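Local atomic coordinates of IPT/TIG domain-containing protein (Bacteroides thetaiotaomicron, PDB entry 3TC9), a protein that is of unknown function but probably helps to bind nutrients, perhaps as a hydrolase, joining an immunoglobulin-like IPT/TIG domain to a six-bladed beta-propeller. Residues 48-53 and 57-62; 30-35 and 99-104. All blocks are in the same frame, centred on the assembly; numbering follows the deposited sequence.

Interaction 1 (48-53 and 57-62)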
loop_
_atom_site.group_PDB
_atom_site.type_symbol
_atom_site.label_atom_id
_atom_site.label_comp_id
_atom_site.label_asym_id
_atom_site.label_seq_id
_atom_site.Cartn_x
_atom_site.Cartn_y
_atom_site.Cartn_z
ATOM N N ILE B 48 -41.314 13.950 -5.551
ATOM C CA ILE B 48 -40.032 13.840 -6.272
ATOM C C ILE B 48 -39.256 12.647 -5.733
ATOM O O ILE B 48 -39.064 12.531 -4.525
ATOM C CB ILE B 48 -39.159 15.120 -6.252
ATOM C CG1 ILE B 48 -40.001 16.395 -6.567
ATOM C CG2 ILE B 48 -37.975 14.976 -7.217
ATOM C CD1 ILE B 48 -39.245 17.702 -6.389
ATOM N N LYS B 49 -38.807 11.773 -6.642
ATOM C CA LYS B 49 -37.978 10.620 -6.294
ATOM C C LYS B 49 -36.661 10.705 -7.052
ATOM O O LYS B 49 -36.657 10.648 -8.286
ATOM C CB LYS B 49 -38.699 9.289 -6.588
ATOM C CG LYS B 49 -37.843 8.054 -6.329
ATOM C CD LYS B 49 -38.655 6.767 -6.302
ATOM C CE LYS B 49 -38.759 6.097 -7.660
ATOM N NZ LYS B 49 -39.961 5.213 -7.727
ATOM N N VAL B 50 -35.546 10.848 -6.314
ATOM C CA VAL B 50 -34.214 10.828 -6.926
ATOM C C VAL B 50 -33.517 9.503 -6.519
ATOM O O VAL B 50 -33.550 9.102 -5.365
ATOM C CB VAL B 50 -33.384 12.092 -6.573
ATOM C CG1 VAL B 50 -31.972 12.024 -7.165
ATOM C CG2 VAL B 50 -34.105 13.359 -7.040
ATOM N N THR B 51 -32.929 8.828 -7.484
ATOM C CA THR B 51 -32.166 7.590 -7.345
ATOM C C THR B 51 -30.747 7.864 -7.824
ATOM O O THR B 51 -30.599 8.309 -8.959
ATOM C CB THR B 51 -32.815 6.447 -8.164
ATOM O OG1 THR B 51 -34.252 6.501 -8.099
ATOM C CG2 THR B 51 -32.318 5.078 -7.745
ATOM N N ILE B 52 -29.723 7.653 -6.976
ATOM C CA ILE B 52 -28.295 7.845 -7.346
ATOM C C ILE B 52 -27.604 6.479 -7.142
ATOM O O ILE B 52 -27.657 5.928 -6.048
ATOM C CB ILE B 52 -27.585 9.003 -6.555
ATOM C CG1 ILE B 52 -28.357 10.342 -6.665
ATOM C CG2 ILE B 52 -26.119 9.181 -7.035
ATOM C CD1 ILE B 52 -27.822 11.500 -5.767
ATOM N N GLY B 53 -27.017 5.939 -8.188
ATOM C CA GLY B 53 -26.361 4.632 -8.143
ATOM C C GLY B 53 -27.265 3.496 -7.677
ATOM O O GLY B 53 -26.807 2.607 -6.955
ATOM N N SER B 57 -32.226 8.703 -2.815
ATOM C CA SER B 57 -31.597 9.953 -2.399
ATOM C C SER B 57 -32.691 10.898 -1.907
ATOM O O SER B 57 -33.589 11.231 -2.679
ATOM C CB SER B 57 -30.838 10.550 -3.586
ATOM O OG SER B 57 -30.254 11.804 -3.284
ATOM N N LYS B 58 -32.658 11.284 -0.612
ATOM C CA LYS B 58 -33.682 12.144 -0.015
ATOM C C LYS B 58 -33.600 13.587 -0.564
ATOM O O LYS B 58 -32.538 14.214 -0.526
ATOM C CB LYS B 58 -33.558 12.141 1.514
ATOM C CG LYS B 58 -33.604 10.739 2.156
ATOM C CD LYS B 58 -34.593 10.680 3.311
ATOM C CE LYS B 58 -34.567 9.375 4.064
ATOM N NZ LYS B 58 -35.289 9.493 5.365
ATOM N N VAL B 59 -34.715 14.068 -1.125
ATOM C CA VAL B 59 -34.896 15.416 -1.674
ATOM C C VAL B 59 -35.183 16.301 -0.478
ATOM O O VAL B 59 -36.057 15.972 0.337
ATOM C CB VAL B 59 -36.016 15.439 -2.755
ATOM C CG1 VAL B 59 -36.288 16.862 -3.267
ATOM C CG2 VAL B 59 -35.639 14.519 -3.903
ATOM N N VAL B 60 -34.422 17.379 -0.337
ATOM C CA VAL B 60 -34.510 18.239 0.857
ATOM C C VAL B 60 -35.009 19.665 0.511
ATOM O O VAL B 60 -35.356 20.437 1.394
ATOM C CB VAL B 60 -33.163 18.248 1.672
ATOM C CG1 VAL B 60 -32.817 16.850 2.183
ATOM C CG2 VAL B 60 -31.992 18.803 0.866
ATOM N N GLY B 61 -35.070 19.973 -0.772
ATOM C CA GLY B 61 -35.549 21.256 -1.270
ATOM C C GLY B 61 -35.933 21.149 -2.725
ATOM O O GLY B 61 -35.338 20.347 -3.452
ATOM N N ALA B 62 -36.963 21.911 -3.149
ATOM C CA ALA B 62 -37.447 21.931 -4.542
ATOM C C ALA B 62 -38.027 23.312 -4.896
ATOM O O ALA B 62 -38.941 23.801 -4.218
ATOM C CB ALA B 62 -38.484 20.830 -4.770
HETATM O O HOH W 1 -35.988 10.532 -3.544
#

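Interaction 2 (30-35 and 99-104)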
loop_
_atom_site.group_PDB
_atom_site.type_symbol
_atom_site.label_atom_id
_atom_site.label_comp_id
_atom_site.label_asym_id
_atom_site.label_seq_id
_atom_site.Cartn_x
_atom_site.Cartn_y
_atom_site.Cartn_z
ATOM N N LEU B 30 -20.793 9.958 0.458
ATOM C CA LEU B 30 -21.917 9.811 1.379
ATOM C C LEU B 30 -22.213 11.148 2.063
ATOM O O LEU B 30 -21.311 11.787 2.586
ATOM C CB LEU B 30 -21.539 8.698 2.390
ATOM C CG LEU B 30 -22.367 8.415 3.653
ATOM C CD1 LEU B 30 -23.835 8.294 3.351
ATOM C CD2 LEU B 30 -21.907 7.125 4.269
ATOM N N GLY B 31 -23.474 11.575 1.999
ATOM C CA GLY B 31 -23.946 12.802 2.632
ATOM C C GLY B 31 -23.671 14.092 1.884
ATOM O O GLY B 31 -23.961 15.160 2.410
ATOM N N THR B 32 -23.102 14.025 0.667
ATOM C CA THR B 32 -22.868 15.229 -0.138
ATOM C C THR B 32 -24.219 15.822 -0.496
ATOM O O THR B 32 -25.111 15.093 -0.947
ATOM C CB THR B 32 -22.049 14.913 -1.410
ATOM O OG1 THR B 32 -20.731 14.519 -1.057
ATOM C CG2 THR B 32 -21.983 16.085 -2.380
ATOM N N ARG B 33 -24.348 17.150 -0.286
ATOM C CA ARG B 33 -25.553 17.916 -0.611
ATOM C C ARG B 33 -25.470 18.271 -2.078
ATOM O O ARG B 33 -24.632 19.068 -2.481
ATOM C CB ARG B 33 -25.687 19.163 0.298
ATOM C CG ARG B 33 -26.907 20.063 0.021
ATOM C CD ARG B 33 -26.901 21.281 0.942
ATOM N NE ARG B 33 -27.984 22.229 0.666
ATOM C CZ ARG B 33 -29.150 22.255 1.309
ATOM N NH1 ARG B 33 -29.412 21.369 2.259
ATOM N NH2 ARG B 33 -30.060 23.165 1.003
HETATM N N MSE B 34 -26.269 17.607 -2.891
HETATM C CA MSE B 34 -26.251 17.836 -4.332
HETATM C C MSE B 34 -27.314 18.863 -4.747
HETATM O O MSE B 34 -28.389 18.903 -4.187
HETATM C CB MSE B 34 -26.459 16.501 -5.074
HETATM C CG MSE B 34 -26.475 16.635 -6.588
HETATM SE SE MSE B 34 -26.990 14.983 -7.431
HETATM C CE MSE B 34 -25.257 14.014 -7.230
ATOM N N LEU B 35 -26.993 19.658 -5.747
ATOM C CA LEU B 35 -27.888 20.638 -6.348
ATOM C C LEU B 35 -28.183 20.223 -7.795
ATOM O O LEU B 35 -27.269 20.191 -8.620
ATOM C CB LEU B 35 -27.253 22.053 -6.291
ATOM C CG LEU B 35 -27.879 23.180 -7.147
ATOM C CD1 LEU B 35 -29.356 23.372 -6.851
ATOM C CD2 LEU B 35 -27.105 24.498 -6.935
ATOM N N GLU B 99 -24.477 12.740 -17.203
ATOM C CA GLU B 99 -23.215 12.441 -16.540
ATOM C C GLU B 99 -23.453 11.697 -15.234
ATOM O O GLU B 99 -24.477 11.871 -14.580
ATOM C CB GLU B 99 -22.442 13.735 -16.252
ATOM C CG GLU B 99 -21.785 14.375 -17.450
ATOM C CD GLU B 99 -20.655 15.301 -17.066
ATOM O OE1 GLU B 99 -20.943 16.488 -16.797
ATOM O OE2 GLU B 99 -19.491 14.842 -17.001
ATOM N N LYS B 100 -22.493 10.893 -14.845
ATOM C CA LYS B 100 -22.507 10.155 -13.589
ATOM C C LYS B 100 -21.795 10.964 -12.512
ATOM O O LYS B 100 -20.826 11.660 -12.817
ATOM C CB LYS B 100 -21.812 8.791 -13.774
ATOM C CG LYS B 100 -22.587 7.800 -14.621
ATOM C CD LYS B 100 -21.825 6.469 -14.689
ATOM C CE LYS B 100 -22.558 5.408 -15.488
ATOM N NZ LYS B 100 -23.450 4.561 -14.640
ATOM N N PHE B 101 -22.277 10.888 -11.261
ATOM C CA PHE B 101 -21.650 11.524 -10.099
ATOM C C PHE B 101 -20.415 10.673 -9.689
ATOM O O PHE B 101 -20.488 9.437 -9.720
ATOM C CB PHE B 101 -22.678 11.639 -8.955
ATOM C CG PHE B 101 -22.135 12.051 -7.611
ATOM C CD1 PHE B 101 -21.906 13.389 -7.314
ATOM C CD2 PHE B 101 -21.852 11.097 -6.635
ATOM C CE1 PHE B 101 -21.393 13.766 -6.065
ATOM C CE2 PHE B 101 -21.366 11.475 -5.385
ATOM C CZ PHE B 101 -21.148 12.801 -5.111
ATOM N N VAL B 102 -19.305 11.322 -9.303
ATOM C CA VAL B 102 -18.077 10.587 -8.951
ATOM C C VAL B 102 -18.022 10.408 -7.434
ATOM O O VAL B 102 -17.855 11.362 -6.677
ATOM C CB VAL B 102 -16.797 11.225 -9.579
ATOM C CG1 VAL B 102 -15.540 10.404 -9.254
ATOM C CG2 VAL B 102 -16.962 11.340 -11.095
ATOM N N TYR B 103 -18.261 9.170 -7.003
ATOM C CA TYR B 103 -18.339 8.800 -5.589
ATOM C C TYR B 103 -16.963 8.367 -5.076
ATOM O O TYR B 103 -16.266 7.522 -5.664
ATOM C CB TYR B 103 -19.354 7.653 -5.392
ATOM C CG TYR B 103 -19.892 7.461 -3.990
ATOM C CD1 TYR B 103 -19.146 6.796 -3.017
ATOM C CD2 TYR B 103 -21.194 7.843 -3.666
ATOM C CE1 TYR B 103 -19.646 6.602 -1.731
ATOM C CE2 TYR B 103 -21.718 7.617 -2.396
ATOM C CZ TYR B 103 -20.943 6.993 -1.432
ATOM O OH TYR B 103 -21.482 6.748 -0.197
ATOM N N GLN B 104 -16.607 8.959 -3.963
ATOM C CA GLN B 104 -15.391 8.669 -3.239
ATOM C C GLN B 104 -15.798 8.013 -1.912
ATOM O O GLN B 104 -16.438 8.667 -1.083
ATOM C CB GLN B 104 -14.564 9.972 -3.040
ATOM C CG GLN B 104 -13.381 9.877 -2.044
ATOM C CD GLN B 104 -12.212 9.011 -2.472
ATOM O OE1 GLN B 104 -11.643 9.164 -3.568
ATOM N NE2 GLN B 104 -11.803 8.097 -1.600
HETATM O O HOH W 2 -18.313 8.555 0.921
#

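Interaction 1 (48-53 and 57-62)
Val50 and Val59 meet methyl to methyl, CG2 of Val50 lying 3.7 Å from CG2 of Val59, with the two branched side chains roughly perpendicular. In each valine this methyl sits beside its own backbone N, anti to the carbonyl carbon, while CG1 takes the place anti to N (chi1 177° in Val50); the second branch of Val50 is thus left to cover CB of Ser57. Ile48 is turned against Val59 in the same way, but its longer arm goes further: with CG1 anti to the carbonyl carbon and the chain extended, CD1 reaches CB of Ala62 at 3.6 Å, where a small methyl suits a long isoleucine. Ile52 brings its CD1 against Ser57, 3.5 Å from OG, and that hydroxyl is hydrogen-bonded to the carbonyl of Val70. The backbones, by contrast, are joined by one direct bond, Ser57 N to Val50 O, 2.9 Å long and nearly straight at 165°. Beyond it the strands diverge, their axes at 127°, and a water takes over, accepting from Val50 N at 2.8 Å and probably donating to Ser57 O. This is a splayed beta hairpin of the IPT/TIG domain, lying between strand 80-85, which pairs with 48-52, and strand 66-70, against whose Tyr68 Val60 and Gly61 of the hairpin form a classic beta bulge.

Interaction 2 (30-35 and 99-104)
The selenomethionine at Met34 presses its terminal CE against the ring of Phe101, 3.4 Å from CD1 and 3.7 Å from CG of that ring. Met34 holds CG anti to its amide nitrogen (chi1 179°) and then bends at chi3 (-77°), which turns the methyl to the phenylalanine as the two side chains run alongside one another, pointing opposite ways. A flexible, unbranched chain suits this buried spot beside a rigid ring, and Cys69 of strand 66-70 packs against Met34 as well. Around Phe101 the fit soon slackens: CG2 of Thr32 comes no nearer than 4.4 Å to CZ of Phe101. At the other end, where Leu30 is partly exposed and a water enters, the buried Tyr103 still brings OH within 3.2 Å of CB of Leu30. The amide of Leu30 approaches the same oxygen in a geometry too bent for a hydrogen bond and instead donates to the water, Leu30 N to water 2.9 Å, which in turn donates a hydrogen bond to the carbonyl oxygen of Gln104 at 2.7 Å. The hydroxyl of Tyr103 is hydrogen-bonded to Glu429, and its ring meets Tyr76 edge-to-face. A phenylalanine in place of Tyr103 would probably keep most of the ring packing but leave the Glu429 carboxylate without this hydroxyl partner and Leu30 CB less well covered. No direct hydrogen bond spans the two segments, so their chemistry implies a join made by apolar packing at Met34 and Phe101 and by a water bridge at the Leu30 end.

Overall arrangement
Both interactions lie within the IPT/TIG domain, their centres about 12 Å apart, and along the chain interaction 1 is nested inside the loop closed by interaction 2. They touch directly: CD1 of Ile52 packs 3.9 Å from CE of Met34, so one apolar cluster runs from the hairpin through Met34 to Phe101. A second link, between Val60 and Arg33, is doubtful, because Arg33 was modelled in two conformations. Strands of both contacts reach the same mixed sheet. Interaction 2 lies nearer the propeller, its centre about 28 Å from the centre of the chain against about 34 Å for interaction 1, and Gln104 reaches Lys346 of the second subunit.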